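Local coordinates for acyl-CoA hydrolase (Bacillus halodurans, PDB 1VPM), which probably hydrolyses long-chain fatty acyl-CoA thioesters and binds coenzyme A in pockets shared between subunits, at residues K45-I50 / D72-K77; E121-M126 / E160-R165. All blocks are in the same frame, centred on the assembly; numbering follows the deposited sequence. Where two conformers were deposited one is given.

Contact 1 of 2, residues K45-I50 / D72-K77. With COA (coenzyme A), chain D.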
loop_
_atom_site.group_PDB
_atom_site.type_symbol
_atom_site.label_atom_id
_atom_site.label_comp_id
_atom_site.label_asym_id
_atom_site.label_seq_id
_atom_site.Cartn_x
_atom_site.Cartn_y
_atom_site.Cartn_z
ATOM N N LYS A 45 -11.030 5.700 -5.441
ATOM C CA LYS A 45 -9.642 6.065 -5.679
ATOM C C LYS A 45 -9.591 7.497 -6.218
ATOM O O LYS A 45 -8.748 8.288 -5.824
ATOM C CB LYS A 45 -8.990 5.111 -6.698
ATOM C CG LYS A 45 -8.599 3.766 -6.154
ATOM C CD LYS A 45 -7.467 3.921 -5.130
ATOM C CE LYS A 45 -6.351 4.880 -5.597
ATOM N NZ LYS A 45 -5.017 4.557 -4.934
ATOM N N VAL A 46 -10.506 7.822 -7.129
ATOM C CA VAL A 46 -10.588 9.156 -7.699
ATOM C C VAL A 46 -10.921 10.207 -6.622
ATOM O O VAL A 46 -10.219 11.235 -6.471
ATOM C CB VAL A 46 -11.575 9.252 -8.864
ATOM C CG1 VAL A 46 -11.515 10.637 -9.382
ATOM C CG2 VAL A 46 -11.254 8.260 -9.987
ATOM N N LEU A 47 -11.861 9.860 -5.755
ATOM C CA LEU A 47 -12.114 10.698 -4.619
ATOM C C LEU A 47 -10.919 10.901 -3.688
ATOM O O LEU A 47 -10.713 12.074 -3.226
ATOM C CB LEU A 47 -13.343 10.163 -3.808
ATOM C CG LEU A 47 -14.675 10.123 -4.562
ATOM C CD1 LEU A 47 -15.721 9.396 -3.746
ATOM C CD2 LEU A 47 -15.160 11.473 -4.980
ATOM N N ALA A 48 -10.178 9.837 -3.435
ATOM C CA ALA A 48 -8.970 9.876 -2.577
ATOM C C ALA A 48 -7.971 10.872 -3.191
ATOM O O ALA A 48 -7.377 11.733 -2.496
ATOM C CB ALA A 48 -8.296 8.495 -2.423
ATOM N N TYR A 49 -7.781 10.752 -4.495
ATOM C CA TYR A 49 -6.833 11.638 -5.209
ATOM C C TYR A 49 -7.283 13.079 -5.245
ATOM O O TYR A 49 -6.453 14.004 -5.092
ATOM C CB TYR A 49 -6.594 11.168 -6.624
ATOM C CG TYR A 49 -5.963 9.823 -6.777
ATOM C CD1 TYR A 49 -5.083 9.320 -5.841
ATOM C CD2 TYR A 49 -6.180 9.102 -7.962
ATOM C CE1 TYR A 49 -4.474 8.089 -6.047
ATOM C CE2 TYR A 49 -5.546 7.919 -8.184
ATOM C CZ TYR A 49 -4.735 7.405 -7.213
ATOM O OH TYR A 49 -4.112 6.209 -7.431
ATOM N N ILE A 50 -8.594 13.322 -5.363
ATOM C CA ILE A 50 -9.166 14.659 -5.323
ATOM C C ILE A 50 -8.890 15.339 -3.959
ATOM O O ILE A 50 -8.444 16.481 -3.906
ATOM C CB ILE A 50 -10.686 14.604 -5.597
ATOM C CG1 ILE A 50 -10.989 14.369 -7.073
ATOM C CG2 ILE A 50 -11.424 15.887 -5.146
ATOM C CD1 ILE A 50 -12.375 13.974 -7.330
ATOM N N ASP A 72 -18.431 18.825 -2.133
ATOM C CA ASP A 72 -19.729 18.923 -2.781
ATOM C C ASP A 72 -19.931 17.636 -3.589
ATOM O O ASP A 72 -19.023 16.792 -3.701
ATOM C CB ASP A 72 -19.768 20.152 -3.702
ATOM C CG ASP A 72 -19.723 21.446 -2.941
ATOM O OD1 ASP A 72 -19.737 21.453 -1.671
ATOM O OD2 ASP A 72 -19.721 22.472 -3.674
ATOM N N SER A 73 -21.089 17.532 -4.224
ATOM C CA SER A 73 -21.364 16.338 -5.019
ATOM C C SER A 73 -20.303 16.148 -6.123
ATOM O O SER A 73 -19.693 17.124 -6.640
ATOM C CB SER A 73 -22.783 16.406 -5.591
ATOM O OG SER A 73 -22.893 17.468 -6.495
ATOM N N VAL A 74 -20.036 14.908 -6.517
ATOM C CA VAL A 74 -19.051 14.573 -7.556
ATOM C C VAL A 74 -19.765 13.657 -8.561
ATOM O O VAL A 74 -20.214 12.571 -8.196
ATOM C CB VAL A 74 -17.839 13.826 -7.033
ATOM C CG1 VAL A 74 -16.923 13.489 -8.174
ATOM C CG2 VAL A 74 -17.079 14.644 -6.014
ATOM N N ASP A 75 -19.931 14.121 -9.807
ATOM C CA ASP A 75 -20.606 13.348 -10.849
ATOM C C ASP A 75 -19.520 12.882 -11.800
ATOM O O ASP A 75 -18.762 13.691 -12.312
ATOM C CB ASP A 75 -21.619 14.204 -11.568
ATOM C CG ASP A 75 -22.801 14.536 -10.717
ATOM O OD1 ASP A 75 -23.461 13.603 -10.216
ATOM O OD2 ASP A 75 -23.091 15.740 -10.539
ATOM N N PHE A 76 -19.395 11.580 -11.982
ATOM C CA PHE A 76 -18.389 11.013 -12.862
ATOM C C PHE A 76 -18.894 10.973 -14.289
ATOM O O PHE A 76 -19.783 10.197 -14.614
ATOM C CB PHE A 76 -17.942 9.615 -12.438
ATOM C CG PHE A 76 -17.264 9.593 -11.101
ATOM C CD1 PHE A 76 -15.941 10.013 -11.002
ATOM C CD2 PHE A 76 -17.939 9.266 -9.959
ATOM C CE1 PHE A 76 -15.302 10.032 -9.768
ATOM C CE2 PHE A 76 -17.291 9.299 -8.711
ATOM C CZ PHE A 76 -15.949 9.656 -8.652
ATOM N N LYS A 77 -18.281 11.808 -15.110
ATOM C CA LYS A 77 -18.638 11.984 -16.525
ATOM C C LYS A 77 -18.065 10.910 -17.422
ATOM O O LYS A 77 -18.599 10.637 -18.499
ATOM C CB LYS A 77 -18.148 13.360 -16.999
ATOM C CG LYS A 77 -18.734 14.533 -16.281
ATOM C CD LYS A 77 -17.984 15.827 -16.615
HETATM N N1A COA D . -25.558 10.649 -10.877
HETATM C C2A COA D . -26.593 9.814 -10.568
HETATM N N3A COA D . -27.070 8.916 -11.539
HETATM C C4A COA D . -26.489 8.875 -12.773
HETATM C C5A COA D . -25.431 9.740 -13.101
HETATM C C6A COA D . -24.959 10.646 -12.146
HETATM N N6A COA D . -24.049 11.569 -12.507
HETATM N N7A COA D . -25.076 9.493 -14.400
HETATM C C8A COA D . -25.874 8.500 -14.885
HETATM N N9A COA D . -26.747 8.122 -13.894
HETATM C C1B COA D . -27.634 6.976 -13.936
HETATM C C2B COA D . -28.723 7.196 -14.962
HETATM O O2B COA D . -29.726 8.033 -14.449
HETATM C C3B COA D . -29.178 5.768 -15.212
HETATM O O3B COA D . -30.195 5.506 -14.261
HETATM P P3B COA D . -31.376 4.454 -14.472
HETATM O O7A COA D . -32.541 5.175 -15.019
HETATM O O8A COA D . -31.810 3.808 -13.218
HETATM O O9A COA D . -30.832 3.359 -15.343
HETATM C C4B COA D . -27.888 4.957 -15.022
HETATM O O4B COA D . -26.944 5.867 -14.454
HETATM C C5B COA D . -27.283 4.423 -16.324
HETATM O O5B COA D . -27.055 5.532 -17.192
HETATM P P1A COA D . -27.502 5.568 -18.767
HETATM O O1A COA D . -27.966 6.969 -19.106
HETATM O O2A COA D . -28.510 4.483 -19.089
HETATM O O3A COA D . -26.180 5.178 -19.605
HETATM P P2A COA D . -24.745 5.927 -19.615
HETATM O O4A COA D . -24.954 7.433 -19.679
HETATM O O5A COA D . -23.958 5.312 -20.760
HETATM O O6A COA D . -24.002 5.510 -18.230
HETATM C CBP COA D . -22.565 6.122 -16.419
HETATM C CCP COA D . -23.889 6.401 -17.131
HETATM C CDP COA D . -22.610 6.702 -15.002
HETATM C CEP COA D . -22.421 4.588 -16.337
HETATM C CAP COA D . -21.402 6.754 -17.236
HETATM O OAP COA D . -21.503 8.157 -17.455
HETATM C C9P COA D . -20.072 6.410 -16.593
HETATM O O9P COA D . -19.545 5.136 -16.881
HETATM N N8P COA D . -19.442 7.264 -15.770
HETATM C C7P COA D . -18.182 6.818 -15.209
HETATM C C6P COA D . -18.398 5.863 -14.031
HETATM C C5P COA D . -17.073 5.478 -13.406
HETATM O O5P COA D . -16.259 4.820 -14.088
HETATM N N4P COA D . -16.832 5.882 -12.155
HETATM C C3P COA D . -15.628 5.505 -11.464
HETATM C C2P COA D . -14.503 6.539 -11.394
HETATM S S1P COA D . -14.037 7.533 -12.874
#
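F76, L47 and V74 bury the most surface where 45-50 meets 72-77. No hydrogen bond joins the two segments; the contacts across it are between apolar side chains.

The F76 ring is met from several directions. At its rim, in the ring plane, V46 CG1 lies 3.9 Å from F76 CE1. That methyl is anti to its own backbone N (V46 chi1 -178°), which leaves the other branch for the ligand, with V46 CG2 3.9 Å from C2P of coenzyme A. The same C2P sits over one ring face of F76, displaced toward the rim, while V74 CG1 lies over the opposite face. F76 CD1 also approaches the thiol atom S1P to 3.6 Å, so the end of the pantetheine arm rests on this aromatic wall.

L47 reaches across with one methyl. L47 CD2 touches V74 CG2 at 3.8 Å and comes obliquely to F76 CZ at 4.2 Å, while the side chains of L47 and V74 run past each other in opposite directions. V74 thus packs against both L47 and the F76 ring.

Polar atoms of the second segment hold the coenzyme A. N6A of the adenine donates to D75 OD1 over 3.1 Å, nearly straight at 168°, and N8P donates to the backbone F76 O over 3.2 Å with a more bent 154°. S99, T98 and T68 of the second subunit also hydrogen-bond the ligand.

In the hotdog fold, helix 43-62 lies against the curved sheet: V46 also packs on L86 of strand 85-95, and I50 on L124 of strand 116-129. Strand 65-75, outermost within its chain, pairs antiparallel with a strand of the second subunit through V74 and D75, carrying the sheet across the interface.

Contact 2 of 2, residues E121-M126 / E160-R165. With COA (coenzyme A), chain B.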
loop_
_atom_site.group_PDB
_atom_site.type_symbol
_atom_site.label_atom_id
_atom_site.label_comp_id
_atom_site.label_asym_id
_atom_site.label_seq_id
_atom_site.Cartn_x
_atom_site.Cartn_y
_atom_site.Cartn_z
ATOM N N GLU A 121 -15.255 17.105 -11.981
ATOM C CA GLU A 121 -14.892 18.360 -11.327
ATOM C C GLU A 121 -15.571 18.411 -9.983
ATOM O O GLU A 121 -16.705 17.924 -9.832
ATOM C CB GLU A 121 -15.379 19.550 -12.161
ATOM C CG GLU A 121 -14.818 19.654 -13.551
ATOM C CD GLU A 121 -15.451 20.779 -14.347
ATOM O OE1 GLU A 121 -16.625 20.591 -14.718
ATOM O OE2 GLU A 121 -14.772 21.793 -14.610
ATOM N N SER A 122 -14.961 19.074 -9.029
ATOM C CA SER A 122 -15.551 19.133 -7.722
ATOM C C SER A 122 -15.066 20.379 -6.964
ATOM O O SER A 122 -14.105 20.997 -7.329
ATOM C CB SER A 122 -15.224 17.789 -7.038
ATOM O OG SER A 122 -14.378 17.882 -5.934
ATOM N N PHE A 123 -15.853 20.798 -5.995
ATOM C CA PHE A 123 -15.425 21.777 -4.976
ATOM C C PHE A 123 -15.364 21.131 -3.596
ATOM O O PHE A 123 -16.210 20.283 -3.255
ATOM C CB PHE A 123 -16.425 22.908 -4.856
ATOM C CG PHE A 123 -16.552 23.750 -6.091
ATOM C CD1 PHE A 123 -15.606 24.746 -6.364
ATOM C CD2 PHE A 123 -17.639 23.627 -6.920
ATOM C CE1 PHE A 123 -15.732 25.563 -7.512
ATOM C CE2 PHE A 123 -17.745 24.417 -8.031
ATOM C CZ PHE A 123 -16.787 25.392 -8.323
ATOM N N LEU A 124 -14.291 21.437 -2.859
ATOM C CA LEU A 124 -14.167 21.057 -1.503
ATOM C C LEU A 124 -14.017 22.266 -0.590
ATOM O O LEU A 124 -13.639 23.370 -1.027
ATOM C CB LEU A 124 -12.937 20.182 -1.335
ATOM C CG LEU A 124 -12.906 18.843 -2.058
ATOM C CD1 LEU A 124 -12.414 19.032 -3.477
ATOM C CD2 LEU A 124 -11.985 17.809 -1.336
ATOM N N THR A 125 -14.308 22.050 0.671
ATOM C CA THR A 125 -14.086 23.083 1.679
ATOM C C THR A 125 -13.014 22.557 2.621
ATOM O O THR A 125 -13.232 21.558 3.366
ATOM C CB THR A 125 -15.364 23.435 2.437
ATOM O OG1 THR A 125 -16.354 23.989 1.543
ATOM C CG2 THR A 125 -15.053 24.498 3.496
HETATM N N MSE A 126 -11.883 23.276 2.656
HETATM C CA MSE A 126 -10.754 22.924 3.486
HETATM C C MSE A 126 -10.639 23.958 4.591
HETATM O O MSE A 126 -10.869 25.118 4.338
HETATM C CB MSE A 126 -9.462 22.935 2.655
HETATM C CG MSE A 126 -9.479 22.118 1.368
HETATM SE SE MSE A 126 -9.966 20.186 1.723
HETATM C CE MSE A 126 -8.404 19.793 2.722
ATOM N N GLU A 160 -23.418 29.523 0.609
ATOM C CA GLU A 160 -24.780 29.590 1.135
ATOM C C GLU A 160 -25.490 28.248 0.990
ATOM O O GLU A 160 -26.200 27.821 1.917
ATOM C CB GLU A 160 -25.570 30.722 0.445
ATOM C CG GLU A 160 -26.920 31.016 1.057
ATOM C CD GLU A 160 -26.852 31.346 2.558
ATOM O OE1 GLU A 160 -25.830 31.902 3.035
ATOM O OE2 GLU A 160 -27.835 31.031 3.262
ATOM N N ASN A 161 -25.301 27.578 -0.151
ATOM C CA ASN A 161 -25.846 26.229 -0.347
ATOM C C ASN A 161 -25.302 25.197 0.635
ATOM O O ASN A 161 -26.046 24.320 1.058
ATOM C CB ASN A 161 -25.678 25.766 -1.791
ATOM C CG ASN A 161 -26.536 26.560 -2.759
ATOM O OD1 ASN A 161 -27.328 27.402 -2.346
ATOM N ND2 ASN A 161 -26.367 26.306 -4.058
ATOM N N ARG A 162 -24.029 25.279 0.989
ATOM C CA ARG A 162 -23.459 24.349 1.947
ATOM C C ARG A 162 -24.057 24.589 3.340
ATOM O O ARG A 162 -24.303 23.630 4.074
ATOM C CB ARG A 162 -21.943 24.479 2.007
ATOM C CG ARG A 162 -21.270 24.141 0.680
ATOM C CD ARG A 162 -19.789 24.297 0.709
ATOM N NE ARG A 162 -19.338 24.134 -0.667
ATOM C CZ ARG A 162 -18.735 25.062 -1.399
ATOM N NH1 ARG A 162 -18.375 26.244 -0.880
ATOM N NH2 ARG A 162 -18.435 24.781 -2.639
ATOM N N LYS A 163 -24.272 25.853 3.697
ATOM C CA LYS A 163 -24.965 26.172 4.962
ATOM C C LYS A 163 -26.383 25.590 4.993
ATOM O O LYS A 163 -26.788 24.956 5.980
ATOM C CB LYS A 163 -25.006 27.683 5.199
ATOM C CG LYS A 163 -23.652 28.256 5.612
ATOM N N LYS A 164 -27.127 25.791 3.909
ATOM C CA LYS A 164 -28.492 25.283 3.832
ATOM C C LYS A 164 -28.564 23.754 3.951
ATOM O O LYS A 164 -29.402 23.217 4.672
ATOM C CB LYS A 164 -29.177 25.742 2.539
ATOM C CG LYS A 164 -29.438 27.249 2.453
ATOM N N ARG A 165 -27.675 23.039 3.277
ATOM C CA ARG A 165 -27.810 21.583 3.186
ATOM C C ARG A 165 -27.457 20.902 4.496
ATOM O O ARG A 165 -27.903 19.767 4.764
ATOM C CB ARG A 165 -26.928 21.030 2.077
ATOM C CG ARG A 165 -25.478 20.826 2.491
ATOM C CD ARG A 165 -24.677 20.477 1.301
ATOM N NE ARG A 165 -23.267 20.307 1.640
ATOM C CZ ARG A 165 -22.283 20.505 0.759
ATOM N NH1 ARG A 165 -22.549 20.917 -0.476
ATOM N NH2 ARG A 165 -21.040 20.324 1.111
HETATM N N1A COA B . -18.922 22.458 4.751
HETATM C C2A COA B . -18.359 23.644 4.377
HETATM N N3A COA B . -17.809 24.487 5.359
HETATM C C4A COA B . -17.828 24.110 6.669
HETATM C C5A COA B . -18.416 22.896 7.063
HETATM C C6A COA B . -18.979 22.057 6.095
HETATM N N6A COA B . -19.669 20.970 6.486
HETATM N N7A COA B . -18.314 22.802 8.425
HETATM C C8A COA B . -17.676 23.914 8.887
HETATM N N9A COA B . -17.382 24.723 7.817
HETATM C C1B COA B . -16.545 25.907 7.852
HETATM C C2B COA B . -17.229 27.006 8.633
HETATM O O2B COA B . -18.204 27.640 7.848
HETATM C C3B COA B . -16.045 27.892 8.984
HETATM O O3B COA B . -15.907 28.808 7.911
HETATM P P3B COA B . -15.268 30.264 8.048
HETATM O O7A COA B . -16.363 31.224 8.284
HETATM O O8A COA B . -14.555 30.702 6.833
HETATM O O9A COA B . -14.237 30.186 9.136
HETATM C C4B COA B . -14.894 26.885 9.130
HETATM O O4B COA B . -15.400 25.649 8.622
HETATM C C5B COA B . -14.452 26.641 10.576
HETATM O O5B COA B . -15.592 26.210 11.319
HETATM P P1A COA B . -16.023 26.828 12.773
HETATM O O1A COA B . -17.535 26.897 12.840
HETATM O O2A COA B . -15.326 28.144 13.052
HETATM O O3A COA B . -15.442 25.802 13.873
HETATM P P2A COA B . -15.763 24.223 14.037
HETATM O O4A COA B . -17.256 23.984 13.866
HETATM O O5A COA B . -15.168 23.809 15.372
HETATM O O6A COA B . -14.924 23.462 12.869
HETATM C CBP COA B . -14.796 21.686 11.274
HETATM C CCP COA B . -15.544 22.949 11.701
HETATM C CDP COA B . -15.109 21.372 9.807
HETATM C CEP COA B . -13.290 21.992 11.419
HETATM C CAP COA B . -15.222 20.504 12.193
HETATM O OAP COA B . -16.615 20.214 12.206
HETATM C C9P COA B . -14.422 19.264 11.842
HETATM O O9P COA B . -13.124 19.179 12.383
HETATM N N8P COA B . -14.915 18.309 11.038
HETATM C C7P COA B . -14.053 17.174 10.769
HETATM C C6P COA B . -13.001 17.508 9.706
HETATM C C5P COA B . -12.167 16.286 9.379
HETATM O O5P COA B . -11.443 15.799 10.273
HETATM N N4P COA B . -12.266 15.776 8.148
HETATM C C3P COA B . -11.460 14.658 7.733
HETATM C C2P COA B . -12.121 13.278 7.728
HETATM S S1P COA B . -13.195 12.736 9.124
HETATM O O HOH W 1 -17.181 26.480 1.797
#
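R162 meets F123 and T125 through van der Waals contact, without any direct hydrogen bond across 121-126 and 160-165. R162 NH2 stands 3.5 Å from F123 CB. The approach to the ring itself is oblique, and the ring and guanidinium planes are 56° apart, so the geometry is no stack. T125 instead offers its hydroxyl: T125 OG1 is 3.5 Å from R162 CD and also lies over one face of the guanidinium. The arginine gets this far because its chain is extended from CG to NE.

A water mediates the polar link. It is 2.6 Å from T125 OG1 and accepts a weak hydrogen bond of 2.9 Å from R162 NH1, giving an indirect bridge from strand to helix.

Ionic pairing takes up another nitrogen of the same guanidinium: NH2 forms salt bridges with D72 and E101, two carboxylates that fix the guanidinium beside F123 and would be expected to balance its buried positive charge. R165, whose guanidinium has R162 CG over one face, is in turn paired with D72 and with D75 of the second subunit.

Ligand contacts involve the adenine of coenzyme A. At chi1 -63° T125 sends OG1 toward R162 and its methyl to the adenine, T125 CG2 coming to 3.3 Å from N3A of coenzyme A. R162 CD lies 4.0 Å from C2A. Both residues line the adenine end of the pocket, where D75 of the second subunit accepts from N6A; F76 O of that subunit binds the pantetheine arm.

Strand 116-129 runs between strands 65-75 and 99-109, with backbone bonds from T125 to A69 and S70 and from L124 to V102. Helix 146-166 covers one side of it through R162, while L124, pointing away, packs on D51 of helix 43-62.

From the N terminus, contact 1 comes first along the chain: helix 43-62 leads into strand 65-75, and its residues 45-50 meet 72-77 across 21 intervening residues. The chain then runs through strands 85-95 and 99-109 before contact 2 opens on strand 116-129 and closes 33 residues later on helix 146-166. The two loops are in series, neither enclosing nor crossing the other. Space joins them, since strands 65-75 and 116-129 are neighbours in one sheet and the centres are 14 Å apart. D72 N lies 2.9 Å from F123 O in a probable hydrogen bond, and I50 packs on S122. Together they tie the central helix, the sheet and the C-terminal helix.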